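Local coordinates for lombricine kinase (Urechis caupo, PDB 3JPZ), which catalyses the reversible transfer of a phosphoryl group between ATP and the guanidino compound lombricine, at residues Q285-S290 with A316-Y321; K85-N90 with A327-S332; R139-V144 with I214-E219; C133-R138 with V195-D200. One frame throughout, in Å; residues are numbered along the deposited sequence. Where two conformers were deposited one is given.

Overall arrangement
The four contacts spread across the chain. Interactions 1 and 3 both reach the large antiparallel sheet of the catalytic domain, with centres about 36 Å apart on opposite sides of the chain's centre. Interactions 3 and 4 share helix 135-149, and their centres are about 9 Å apart. They touch through a salt bridge between Arg-139 and Asp-200, and Asn-217 probably donates to the carbonyl of Arg-138. Both also touch the second subunit. Interaction 2 closes a long loop of chain that contains the other three. Interaction 1 comes nearest the nucleotide site: the side chain of Val-320 lies about 3 Å from that of Thr-309, a residue that binds ADP in this enzyme, although no nucleotide is bound to this chain here.

Interaction 1: Q285-S290 with A316-Y321; sequences QLHQLS and AVDDVY
Gln-285 and Val-320 form an antiparallel, non-hydrogen-bonded pair where strand 279-285 meets the start of strand 320-325. Both belong to the large antiparallel sheet of the phosphagen kinase catalytic domain. In the backbone, Leu-286 N donates to Asp-319 O at 2.8 Å. The same oxygen receives a CA-H...O contact from Gln-285.

The polar side-chain link is a histidine-carboxylate hydrogen bond. His-287 ND1 donates to Asp-319 OD2 at 2.8 Å, with an N-H...O angle of 161°. The oxygen lies close to the imidazole plane and is met on its anti side. The ring and carboxylate planes are 75° apart. Asp-318 OD1 also lies at the ring edge, 3.4 Å from His-287 CE1. The two acids may raise the ring's proton affinity, although a long, weak ion pair of Asp-319 OD2 with Lys-291 would temper this.

Apolar contact is thinner. Gln-285 CB touches Val-320 CG2, and Leu-286 CD1 lies 4.3 Å from Tyr-321 CD1. The tyrosine ring also meets Phe-295 edge-to-face.

Ser-290 makes a mixed contact. Its CB is 3.2 Å from Tyr-321 OH. Its OG sits between the backbone N and carbonyl carbon (chi1 56°). From there it donates to Leu-286 O at 2.6 Å, nearly along the C=O axis.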
loop_
_atom_site.group_PDB
_atom_site.type_symbol
_atom_site.label_atom_id
_atom_site.label_comp_id
_atom_site.label_asym_id
_atom_site.label_seq_id
_atom_site.Cartn_x
_atom_site.Cartn_y
_atom_site.Cartn_z
ATOM N N GLN A 285 25.758 23.197 16.313
ATOM C CA GLN A 285 27.042 23.071 15.650
ATOM C C GLN A 285 28.107 22.536 16.604
ATOM O O GLN A 285 28.324 23.087 17.683
ATOM C CB GLN A 285 27.461 24.431 15.101
ATOM C CG GLN A 285 28.598 24.381 14.097
ATOM C CD GLN A 285 28.773 25.694 13.377
ATOM O OE1 GLN A 285 28.952 25.728 12.160
ATOM N NE2 GLN A 285 28.705 26.788 14.123
ATOM N N LEU A 286 28.781 21.470 16.181
ATOM C CA LEU A 286 29.765 20.790 17.000
ATOM C C LEU A 286 30.994 20.447 16.170
ATOM O O LEU A 286 31.254 19.285 15.883
ATOM C CB LEU A 286 29.163 19.501 17.556
ATOM C CG LEU A 286 27.891 19.664 18.387
ATOM C CD1 LEU A 286 27.270 18.307 18.677
ATOM C CD2 LEU A 286 28.195 20.412 19.674
ATOM N N HIS A 287 31.750 21.462 15.786
ATOM C CA HIS A 287 32.913 21.244 14.937
ATOM C C HIS A 287 33.858 20.216 15.543
ATOM O O HIS A 287 34.187 19.217 14.919
ATOM C CB HIS A 287 33.652 22.563 14.696
ATOM C CG HIS A 287 32.868 23.556 13.894
ATOM N ND1 HIS A 287 32.423 23.296 12.616
ATOM C CD2 HIS A 287 32.462 24.816 14.184
ATOM C CE1 HIS A 287 31.769 24.349 12.156
ATOM N NE2 HIS A 287 31.783 25.285 13.087
ATOM N N GLN A 288 34.265 20.454 16.778
ATOM C CA GLN A 288 35.321 19.673 17.403
ATOM C C GLN A 288 34.798 18.371 17.971
ATOM O O GLN A 288 35.439 17.330 17.858
ATOM C CB GLN A 288 35.976 20.493 18.515
ATOM C CG GLN A 288 36.685 21.723 18.004
ATOM C CD GLN A 288 37.554 21.403 16.811
ATOM O OE1 GLN A 288 38.467 20.582 16.900
ATOM N NE2 GLN A 288 37.265 22.035 15.676
ATOM N N LEU A 289 33.618 18.430 18.569
ATOM C CA LEU A 289 33.122 17.313 19.368
ATOM C C LEU A 289 32.737 16.139 18.476
ATOM O O LEU A 289 32.856 14.978 18.867
ATOM C CB LEU A 289 31.932 17.755 20.217
ATOM C CG LEU A 289 31.447 16.720 21.228
ATOM C CD1 LEU A 289 32.582 16.339 22.173
ATOM C CD2 LEU A 289 30.248 17.235 21.998
ATOM N N SER A 290 32.284 16.453 17.270
ATOM C CA SER A 290 31.883 15.437 16.312
ATOM C C SER A 290 33.091 14.684 15.759
ATOM O O SER A 290 32.947 13.617 15.166
ATOM C CB SER A 290 31.125 16.075 15.159
ATOM O OG SER A 290 31.896 17.092 14.552
ATOM N N ALA A 316 25.493 16.303 8.352
ATOM C CA ALA A 316 25.549 17.354 9.346
ATOM C C ALA A 316 26.269 18.523 8.691
ATOM O O ALA A 316 27.469 18.710 8.862
ATOM C CB ALA A 316 26.286 16.886 10.586
ATOM N N VAL A 317 25.526 19.274 7.895
ATOM C CA VAL A 317 26.077 20.407 7.172
ATOM C C VAL A 317 26.756 21.398 8.108
ATOM O O VAL A 317 26.120 21.975 8.986
ATOM C CB VAL A 317 24.976 21.148 6.391
ATOM C CG1 VAL A 317 25.601 22.173 5.475
ATOM C CG2 VAL A 317 24.119 20.152 5.598
ATOM N N ASP A 318 28.056 21.592 7.912
ATOM C CA ASP A 318 28.813 22.525 8.734
ATOM C C ASP A 318 28.838 22.046 10.182
ATOM O O ASP A 318 28.863 22.845 11.113
ATOM C CB ASP A 318 28.182 23.916 8.664
ATOM C CG ASP A 318 29.201 25.031 8.814
ATOM O OD1 ASP A 318 30.395 24.731 9.032
ATOM O OD2 ASP A 318 28.806 26.213 8.708
ATOM N N ASP A 319 28.823 20.729 10.349
ATOM C CA ASP A 319 28.891 20.096 11.650
ATOM C C ASP A 319 27.718 20.492 12.529
ATOM O O ASP A 319 27.839 20.510 13.754
ATOM C CB ASP A 319 30.215 20.441 12.327
ATOM C CG ASP A 319 31.398 20.024 11.497
ATOM O OD1 ASP A 319 31.241 19.072 10.704
ATOM O OD2 ASP A 319 32.472 20.647 11.624
ATOM N N VAL A 320 26.592 20.807 11.903
ATOM C CA VAL A 320 25.355 21.056 12.632
ATOM C C VAL A 320 24.531 19.768 12.681
ATOM O O VAL A 320 24.131 19.227 11.650
ATOM C CB VAL A 320 24.515 22.149 11.979
ATOM C CG1 VAL A 320 23.215 22.345 12.755
ATOM C CG2 VAL A 320 25.312 23.463 11.897
ATOM N N TYR A 321 24.304 19.271 13.884
ATOM C CA TYR A 321 23.537 18.056 14.070
ATOM C C TYR A 321 22.170 18.351 14.654
ATOM O O TYR A 321 22.010 19.232 15.492
ATOM C CB TYR A 321 24.275 17.108 14.990
ATOM C CG TYR A 321 25.572 16.634 14.421
ATOM C CD1 TYR A 321 26.716 17.409 14.512
ATOM C CD2 TYR A 321 25.653 15.416 13.780
ATOM C CE1 TYR A 321 27.904 16.975 13.988
ATOM C CE2 TYR A 321 26.834 14.978 13.248
ATOM C CZ TYR A 321 27.956 15.756 13.361
ATOM O OH TYR A 321 29.136 15.310 12.830
#

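Interaction 2: K85-N90 with A327-S332; sequences KGFGPN and ARLKKS
The ring of Phe-87 carries Leu-329 CD1 on one face and Lys-330 CG at its edge. The methyl sits over the ring centre, 3.4 Å from the centroid and 15° off the ring normal, a close CH-pi contact. Leu-329 CD2 is farther off, 4.1 Å from Phe-87 CZ. The two side chains cross at about a right angle. Lys-330 CG lies 3.7 Å from Phe-87 CD1, near the ring plane. With Phe-87 CG anti to the backbone N (chi1 -167°), the ring extends toward segment 327-332.

The lysine and phenylalanine side chains slide past each other in opposite directions, and the lysine bends at chi3 (-100°). Its NZ donates to Lys-85 O at 3.0 Å, from above the carbonyl plane. A weak second bond reaches Gly-86 O at 3.1 Å. Lys-85 is the C-prime residue of the Schellman motif that ends helix 73-83. Ile-80 of that helix touches both Phe-87 and Leu-329.

The contact joins the loop after this helix to the loop leading into helix 333-355. An apolar centre is thus bordered by an ammonium held on main-chain oxygens. The partial negative charge expected at a helix C-terminus would suit that cation.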
loop_
_atom_site.group_PDB
_atom_site.type_symbol
_atom_site.label_atom_id
_atom_site.label_comp_id
_atom_site.label_asym_id
_atom_site.label_seq_id
_atom_site.Cartn_x
_atom_site.Cartn_y
_atom_site.Cartn_z
ATOM N N LYS A 85 11.897 0.072 26.373
ATOM C CA LYS A 85 12.935 -0.436 27.259
ATOM C C LYS A 85 12.527 -0.400 28.723
ATOM O O LYS A 85 13.152 0.275 29.543
ATOM C CB LYS A 85 14.223 0.359 27.054
ATOM C CG LYS A 85 14.757 0.303 25.628
ATOM C CD LYS A 85 16.179 0.841 25.553
ATOM C CE LYS A 85 16.586 1.174 24.125
ATOM N NZ LYS A 85 15.833 2.332 23.575
ATOM N N GLY A 86 11.483 -1.147 29.052
ATOM C CA GLY A 86 11.012 -1.221 30.418
ATOM C C GLY A 86 9.842 -0.294 30.656
ATOM O O GLY A 86 10.005 0.832 31.119
ATOM N N PHE A 87 8.657 -0.778 30.311
ATOM C CA PHE A 87 7.405 -0.099 30.614
ATOM C C PHE A 87 6.322 -1.177 30.562
ATOM O O PHE A 87 5.747 -1.447 29.510
ATOM C CB PHE A 87 7.143 1.035 29.619
ATOM C CG PHE A 87 6.051 1.981 30.046
ATOM C CD1 PHE A 87 6.353 3.140 30.733
ATOM C CD2 PHE A 87 4.726 1.708 29.757
ATOM C CE1 PHE A 87 5.348 4.009 31.127
ATOM C CE2 PHE A 87 3.720 2.572 30.144
ATOM C CZ PHE A 87 4.029 3.722 30.836
ATOM N N GLY A 88 6.094 -1.828 31.698
ATOM C CA GLY A 88 5.159 -2.936 31.788
ATOM C C GLY A 88 3.740 -2.465 32.018
ATOM O O GLY A 88 3.487 -1.268 32.040
ATOM N N PRO A 89 2.809 -3.410 32.212
ATOM C CA PRO A 89 1.376 -3.117 32.360
ATOM C C PRO A 89 1.055 -2.209 33.552
ATOM O O PRO A 89 0.133 -1.398 33.489
ATOM C CB PRO A 89 0.750 -4.503 32.571
ATOM C CG PRO A 89 1.773 -5.479 32.092
ATOM C CD PRO A 89 3.095 -4.847 32.352
ATOM N N ASN A 90 1.811 -2.351 34.631
ATOM C CA ASN A 90 1.560 -1.587 35.847
ATOM C C ASN A 90 2.350 -0.289 35.893
ATOM O O ASN A 90 2.234 0.485 36.847
ATOM C CB ASN A 90 1.893 -2.435 37.072
ATOM C CG ASN A 90 0.887 -3.552 37.298
ATOM O OD1 ASN A 90 1.229 -4.735 37.233
ATOM N ND2 ASN A 90 -0.365 -3.180 37.551
ATOM N N ALA A 327 13.955 9.122 24.117
ATOM C CA ALA A 327 12.791 8.466 24.711
ATOM C C ALA A 327 11.509 9.273 24.518
ATOM O O ALA A 327 11.544 10.408 24.074
ATOM C CB ALA A 327 13.032 8.226 26.176
ATOM N N ARG A 328 10.376 8.672 24.872
ATOM C CA ARG A 328 9.072 9.303 24.671
ATOM C C ARG A 328 8.137 9.032 25.828
ATOM O O ARG A 328 7.181 9.779 26.043
ATOM C CB ARG A 328 8.426 8.776 23.394
ATOM C CG ARG A 328 9.197 9.095 22.145
ATOM C CD ARG A 328 9.072 10.550 21.766
ATOM N NE ARG A 328 9.657 10.789 20.458
ATOM C CZ ARG A 328 10.943 11.032 20.246
ATOM N NH1 ARG A 328 11.794 11.090 21.262
ATOM N NH2 ARG A 328 11.377 11.225 19.012
ATOM N N LEU A 329 8.409 7.938 26.538
ATOM C CA LEU A 329 7.695 7.549 27.744
ATOM C C LEU A 329 8.576 7.793 28.955
ATOM O O LEU A 329 9.791 7.922 28.822
ATOM C CB LEU A 329 7.387 6.051 27.713
ATOM C CG LEU A 329 6.086 5.509 27.125
ATOM C CD1 LEU A 329 6.032 4.012 27.416
ATOM C CD2 LEU A 329 4.864 6.206 27.696
ATOM N N LYS A 330 7.940 7.860 30.121
ATOM C CA LYS A 330 8.589 7.750 31.437
ATOM C C LYS A 330 9.004 9.102 32.014
ATOM O O LYS A 330 9.161 9.254 33.225
ATOM C CB LYS A 330 9.755 6.762 31.389
ATOM C CG LYS A 330 9.292 5.314 31.302
ATOM C CD LYS A 330 10.424 4.337 31.569
ATOM C CE LYS A 330 10.994 3.769 30.286
ATOM N NZ LYS A 330 12.200 2.926 30.537
ATOM N N LYS A 331 9.181 10.077 31.135
ATOM C CA LYS A 331 9.395 11.461 31.537
ATOM C C LYS A 331 8.273 12.306 30.956
ATOM O O LYS A 331 7.710 11.964 29.921
ATOM C CB LYS A 331 10.752 11.961 31.025
ATOM C CG LYS A 331 11.922 11.150 31.552
ATOM C CD LYS A 331 13.246 11.693 31.069
ATOM C CE LYS A 331 14.400 10.800 31.529
ATOM N NZ LYS A 331 14.688 10.949 32.978
ATOM N N SER A 332 7.948 13.407 31.617
ATOM C CA SER A 332 6.928 14.306 31.097
ATOM C C SER A 332 7.499 15.152 29.959
ATOM O O SER A 332 8.694 15.098 29.672
ATOM C CB SER A 332 6.395 15.217 32.197
ATOM O OG SER A 332 7.372 16.171 32.572
#

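Interaction 3: R139-V144 with I214-E219; sequences REVERV and IWINEE
Glu-142, on helix 135-149, comes closest to Ile-216, the last residue of strand 212-216, with CA atoms 6.2 Å apart. The strand ends there, and Asn-217 turns the chain with a positive phi (66°). The contact is the packing of a helix against the end of a strand in the catalytic domain's antiparallel sheet.

Ile-216 directs its CG2 branch at the helix backbone. This methyl is 3.7 Å from Glu-142 CA and 4.0 Å from Glu-142 CB. It is anti to the strand residue's own backbone N, while CG1 lies beside that N (chi1 -61°). Val-141 CG1 reaches Ile-216 CG2 only loosely, at 4.4 Å. It is closer to Asn-217, meeting OD1 at 3.6 Å. The valine and asparagine side chains cross obliquely.

Asn-217 ND2 lies 3.8 Å from Glu-142 N. It donates to Ala-201 O and probably to Arg-138 O. Glu-142 turns its carboxylate to the hydroxyl of Tyr-160.

Between the two segments the contact is van der Waals in kind. Fixed direction comes from Asn-217: its buried ND2 is satisfied by a main-chain oxygen of a neighbouring loop and probably by one of the helix.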
loop_
_atom_site.group_PDB
_atom_site.type_symbol
_atom_site.label_atom_id
_atom_site.label_comp_id
_atom_site.label_asym_id
_atom_site.label_seq_id
_atom_site.Cartn_x
_atom_site.Cartn_y
_atom_site.Cartn_z
ATOM N N ARG A 139 -12.257 13.399 7.529
ATOM C CA ARG A 139 -12.732 14.743 7.261
ATOM C C ARG A 139 -13.203 15.388 8.550
ATOM O O ARG A 139 -13.099 16.593 8.699
ATOM C CB ARG A 139 -13.879 14.722 6.245
ATOM C CG ARG A 139 -13.430 14.530 4.810
ATOM C CD ARG A 139 -14.538 13.899 3.995
ATOM N NE ARG A 139 -14.121 13.596 2.631
ATOM C CZ ARG A 139 -14.923 13.071 1.713
ATOM N NH1 ARG A 139 -16.190 12.790 2.017
ATOM N NH2 ARG A 139 -14.459 12.831 0.494
ATOM N N GLU A 140 -13.733 14.579 9.465
ATOM C CA GLU A 140 -14.173 15.057 10.773
ATOM C C GLU A 140 -12.980 15.442 11.645
ATOM O O GLU A 140 -13.039 16.420 12.376
ATOM C CB GLU A 140 -15.030 14.002 11.476
ATOM C CG GLU A 140 -15.462 14.376 12.894
ATOM C CD GLU A 140 -16.378 15.586 12.938
ATOM O OE1 GLU A 140 -16.748 16.091 11.861
ATOM O OE2 GLU A 140 -16.726 16.035 14.051
ATOM N N VAL A 141 -11.897 14.672 11.580
ATOM C CA VAL A 141 -10.658 15.096 12.224
ATOM C C VAL A 141 -10.224 16.447 11.656
ATOM O O VAL A 141 -10.021 17.409 12.398
ATOM C CB VAL A 141 -9.503 14.097 12.020
ATOM C CG1 VAL A 141 -8.238 14.672 12.602
ATOM C CG2 VAL A 141 -9.815 12.767 12.667
ATOM N N GLU A 142 -10.092 16.524 10.335
ATOM C CA GLU A 142 -9.678 17.762 9.690
ATOM C C GLU A 142 -10.596 18.920 10.074
ATOM O O GLU A 142 -10.134 20.036 10.283
ATOM C CB GLU A 142 -9.664 17.622 8.170
ATOM C CG GLU A 142 -9.262 18.912 7.443
ATOM C CD GLU A 142 -9.472 18.833 5.947
ATOM O OE1 GLU A 142 -10.491 18.256 5.516
ATOM O OE2 GLU A 142 -8.620 19.345 5.195
ATOM N N ARG A 143 -11.896 18.663 10.160
ATOM C CA ARG A 143 -12.836 19.735 10.434
ATOM C C ARG A 143 -12.651 20.214 11.858
ATOM O O ARG A 143 -12.559 21.408 12.115
ATOM C CB ARG A 143 -14.276 19.281 10.244
ATOM C CG ARG A 143 -15.270 20.396 10.523
ATOM C CD ARG A 143 -16.706 19.972 10.279
ATOM N NE ARG A 143 -17.219 19.126 11.352
ATOM C CZ ARG A 143 -17.492 19.554 12.583
ATOM N NH1 ARG A 143 -17.290 20.824 12.915
ATOM N NH2 ARG A 143 -17.959 18.706 13.488
ATOM N N VAL A 144 -12.598 19.266 12.782
ATOM C CA VAL A 144 -12.467 19.574 14.194
ATOM C C VAL A 144 -11.211 20.404 14.448
ATOM O O VAL A 144 -11.272 21.468 15.055
ATOM C CB VAL A 144 -12.433 18.276 15.026
ATOM C CG1 VAL A 144 -12.030 18.553 16.460
ATOM C CG2 VAL A 144 -13.793 17.586 14.975
ATOM N N ILE A 214 1.098 22.988 12.031
ATOM C CA ILE A 214 0.121 21.955 12.303
ATOM C C ILE A 214 -0.037 21.122 11.043
ATOM O O ILE A 214 -0.332 21.660 9.985
ATOM C CB ILE A 214 -1.234 22.585 12.682
ATOM C CG1 ILE A 214 -1.105 23.396 13.977
ATOM C CG2 ILE A 214 -2.331 21.530 12.792
ATOM C CD1 ILE A 214 -0.807 22.570 15.210
ATOM N N TRP A 215 0.202 19.820 11.137
ATOM C CA TRP A 215 -0.118 18.905 10.039
ATOM C C TRP A 215 -1.329 18.086 10.425
ATOM O O TRP A 215 -1.365 17.487 11.495
ATOM C CB TRP A 215 1.003 17.923 9.749
ATOM C CG TRP A 215 2.213 18.487 9.129
ATOM C CD1 TRP A 215 2.377 19.735 8.625
ATOM C CD2 TRP A 215 3.439 17.792 8.907
ATOM N NE1 TRP A 215 3.646 19.870 8.112
ATOM C CE2 TRP A 215 4.315 18.686 8.271
ATOM C CE3 TRP A 215 3.880 16.491 9.180
ATOM C CZ2 TRP A 215 5.620 18.326 7.911
ATOM C CZ3 TRP A 215 5.178 16.138 8.824
ATOM C CH2 TRP A 215 6.026 17.053 8.193
ATOM N N ILE A 216 -2.306 18.034 9.541
ATOM C CA ILE A 216 -3.491 17.237 9.782
ATOM C C ILE A 216 -3.479 15.997 8.896
ATOM O O ILE A 216 -3.290 16.078 7.682
ATOM C CB ILE A 216 -4.772 18.059 9.547
ATOM C CG1 ILE A 216 -4.807 19.250 10.506
ATOM C CG2 ILE A 216 -6.017 17.191 9.735
ATOM C CD1 ILE A 216 -6.029 20.111 10.367
ATOM N N ASN A 217 -3.644 14.846 9.533
ATOM C CA ASN A 217 -3.918 13.600 8.844
ATOM C C ASN A 217 -2.760 13.138 7.966
ATOM O O ASN A 217 -2.964 12.475 6.956
ATOM C CB ASN A 217 -5.244 13.705 8.070
ATOM C CG ASN A 217 -6.459 13.610 8.995
ATOM O OD1 ASN A 217 -6.431 12.894 9.993
ATOM N ND2 ASN A 217 -7.517 14.337 8.677
ATOM N N GLU A 218 -1.542 13.486 8.364
ATOM C CA GLU A 218 -0.366 12.811 7.833
ATOM C C GLU A 218 -0.243 11.476 8.569
ATOM O O GLU A 218 -0.933 10.512 8.235
ATOM C CB GLU A 218 0.893 13.659 8.010
ATOM C CG GLU A 218 2.084 13.134 7.232
ATOM C CD GLU A 218 3.325 12.968 8.081
ATOM O OE1 GLU A 218 3.230 13.080 9.325
ATOM O OE2 GLU A 218 4.394 12.703 7.499
ATOM N N GLU A 219 0.605 11.425 9.591
ATOM C CA GLU A 219 0.812 10.204 10.369
ATOM C C GLU A 219 -0.139 10.148 11.558
ATOM O O GLU A 219 -0.682 9.097 11.891
ATOM C CB GLU A 219 2.262 10.133 10.853
ATOM C CG GLU A 219 2.572 8.944 11.741
ATOM C CD GLU A 219 4.067 8.755 11.961
ATOM O OE1 GLU A 219 4.437 7.979 12.867
ATOM O OE2 GLU A 219 4.870 9.383 11.232
#

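Interaction 4: C133-R138 with V195-D200; sequences CTRGER and VRDWPD
Asp-197 is held between Arg-135 and Arg-138 in a salt-bridge network, the tight part of this contact. Arg-135 NH2 donates to Asp-197 OD1 at 2.8 Å. The oxygen lies in the guanidinium plane, but the nitrogen approaches from above the carboxylate, and the two planes are 85° apart. The contact also lies at the dimer interface, where Arg-135 NH1 forms a salt bridge with Asp-45 of the second subunit. Arg-138 NH1 donates to Asp-197 OD2 at 3.0 Å, on the anti side of that oxygen. Arg-138 NH2 adds a weak bond to OD2.

Arg-196 grips Cys-133 O end-on, with NH1 and NH2 both at 2.9 Å. Its guanidinium carries Arg-138 NH2 over one face, 3.6 Å from Arg-196 NH2. Asp-197 probably offsets part of this crowding of positive charge. Arg-196 NE and NH2 also donate to Ala-193 O and Pro-130 O, respectively.

The looser side is at Asp-200, where a water fills in for direct side-chain contact. The water donates to Arg-135 O at 2.7 Å and to Asp-200 OD1 at 3.1 Å. It accepts from Arg-138 NH1 at 2.9 Å. Asp-200 OD2 pairs instead with Arg-139.

The contact joins the start of helix 135-149, closed by the Thr-134/Glu-137 capping box, to the loop between helix 187-191 and strand 203-207.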
loop_
_atom_site.group_PDB
_atom_site.type_symbol
_atom_site.label_atom_id
_atom_site.label_comp_id
_atom_site.label_asym_id
_atom_site.label_seq_id
_atom_site.Cartn_x
_atom_site.Cartn_y
_atom_site.Cartn_z
ATOM N N CYS A 133 -9.364 4.716 9.724
ATOM C CA CYS A 133 -10.381 5.753 9.618
ATOM C C CYS A 133 -10.998 5.794 8.227
ATOM O O CYS A 133 -10.313 5.622 7.222
ATOM C CB CYS A 133 -9.784 7.121 9.935
ATOM S SG CYS A 133 -8.554 7.660 8.715
ATOM N N THR A 134 -12.300 6.042 8.173
ATOM C CA THR A 134 -12.972 6.206 6.904
ATOM C C THR A 134 -12.641 7.596 6.386
ATOM O O THR A 134 -12.118 8.421 7.132
ATOM C CB THR A 134 -14.497 6.102 7.075
ATOM O OG1 THR A 134 -14.918 7.021 8.089
ATOM C CG2 THR A 134 -14.900 4.695 7.473
ATOM N N ARG A 135 -12.941 7.851 5.115
ATOM C CA ARG A 135 -12.865 9.197 4.552
ATOM C C ARG A 135 -13.706 10.196 5.353
ATOM O O ARG A 135 -13.334 11.358 5.486
ATOM C CB ARG A 135 -13.352 9.197 3.105
ATOM C CG ARG A 135 -12.284 8.859 2.086
ATOM C CD ARG A 135 -12.857 8.957 0.692
ATOM N NE ARG A 135 -14.001 8.071 0.542
ATOM C CZ ARG A 135 -13.921 6.798 0.174
ATOM N NH1 ARG A 135 -15.027 6.067 0.068
ATOM N NH2 ARG A 135 -12.738 6.260 -0.090
ATOM N N GLY A 136 -14.840 9.741 5.873
ATOM C CA GLY A 136 -15.727 10.606 6.630
ATOM C C GLY A 136 -15.143 10.949 7.989
ATOM O O GLY A 136 -15.174 12.102 8.423
ATOM N N GLU A 137 -14.611 9.938 8.664
ATOM C CA GLU A 137 -13.972 10.137 9.949
ATOM C C GLU A 137 -12.834 11.131 9.795
ATOM O O GLU A 137 -12.677 12.041 10.602
ATOM C CB GLU A 137 -13.418 8.815 10.471
ATOM C CG GLU A 137 -14.420 7.944 11.193
ATOM C CD GLU A 137 -13.773 6.704 11.779
ATOM O OE1 GLU A 137 -13.308 5.850 10.997
ATOM O OE2 GLU A 137 -13.728 6.584 13.018
ATOM N N ARG A 138 -12.054 10.954 8.737
ATOM C CA ARG A 138 -10.841 11.729 8.524
ATOM C C ARG A 138 -11.178 13.180 8.271
ATOM O O ARG A 138 -10.469 14.081 8.718
ATOM C CB ARG A 138 -10.069 11.171 7.327
ATOM C CG ARG A 138 -8.613 11.591 7.270
ATOM C CD ARG A 138 -7.964 11.148 5.966
ATOM N NE ARG A 138 -7.731 9.707 5.932
ATOM C CZ ARG A 138 -8.373 8.844 5.148
ATOM N NH1 ARG A 138 -9.300 9.252 4.294
ATOM N NH2 ARG A 138 -8.073 7.559 5.213
ATOM N N VAL A 195 -2.263 5.642 4.318
ATOM C CA VAL A 195 -2.176 6.651 3.253
ATOM C C VAL A 195 -3.367 6.607 2.268
ATOM O O VAL A 195 -3.277 7.089 1.147
ATOM C CB VAL A 195 -0.830 6.553 2.477
ATOM C CG1 VAL A 195 0.346 6.803 3.412
ATOM C CG2 VAL A 195 -0.668 5.207 1.804
ATOM N N ARG A 196 -4.493 6.060 2.709
ATOM C CA ARG A 196 -5.680 5.967 1.858
ATOM C C ARG A 196 -6.288 7.320 1.514
ATOM O O ARG A 196 -6.308 8.229 2.331
ATOM C CB ARG A 196 -6.747 5.114 2.538
ATOM C CG ARG A 196 -6.605 3.628 2.300
ATOM C CD ARG A 196 -7.478 2.824 3.261
ATOM N NE ARG A 196 -7.267 3.269 4.636
ATOM C CZ ARG A 196 -8.173 3.903 5.374
ATOM N NH1 ARG A 196 -9.394 4.157 4.900
ATOM N NH2 ARG A 196 -7.852 4.270 6.596
ATOM N N ASP A 197 -6.812 7.421 0.297
ATOM C CA ASP A 197 -7.507 8.613 -0.171
ATOM C C ASP A 197 -6.645 9.863 -0.134
ATOM O O ASP A 197 -7.160 10.964 0.029
ATOM C CB ASP A 197 -8.757 8.850 0.668
ATOM C CG ASP A 197 -9.501 7.579 0.961
ATOM O OD1 ASP A 197 -10.028 6.975 0.011
ATOM O OD2 ASP A 197 -9.550 7.179 2.141
ATOM N N TRP A 198 -5.337 9.695 -0.289
ATOM C CA TRP A 198 -4.420 10.822 -0.297
ATOM C C TRP A 198 -4.757 11.784 -1.423
ATOM O O TRP A 198 -4.926 11.348 -2.556
ATOM C CB TRP A 198 -2.989 10.341 -0.486
ATOM C CG TRP A 198 -2.037 11.390 -0.098
ATOM C CD1 TRP A 198 -1.526 12.361 -0.890
ATOM C CD2 TRP A 198 -1.511 11.616 1.210
ATOM N NE1 TRP A 198 -0.693 13.170 -0.164
ATOM C CE2 TRP A 198 -0.666 12.733 1.130
ATOM C CE3 TRP A 198 -1.661 10.968 2.438
ATOM C CZ2 TRP A 198 0.020 13.226 2.229
ATOM C CZ3 TRP A 198 -0.978 11.459 3.530
ATOM C CH2 TRP A 198 -0.146 12.573 3.419
ATOM N N PRO A 199 -4.834 13.100 -1.130
ATOM C CA PRO A 199 -4.629 13.817 0.131
ATOM C C PRO A 199 -5.917 14.410 0.702
ATOM O O PRO A 199 -5.902 15.501 1.273
ATOM C CB PRO A 199 -3.736 14.977 -0.291
ATOM C CG PRO A 199 -4.013 15.163 -1.806
ATOM C CD PRO A 199 -4.953 14.063 -2.233
ATOM N N ASP A 200 -7.025 13.713 0.522
ATOM C CA ASP A 200 -8.297 14.151 1.075
ATOM C C ASP A 200 -8.212 14.338 2.590
ATOM O O ASP A 200 -7.818 13.424 3.320
ATOM C CB ASP A 200 -9.374 13.127 0.745
ATOM C CG ASP A 200 -10.752 13.615 1.097
ATOM O OD1 ASP A 200 -10.949 14.076 2.241
ATOM O OD2 ASP A 200 -11.628 13.538 0.221
HETATM O O HOH W 1 -10.951 11.692 4.191
#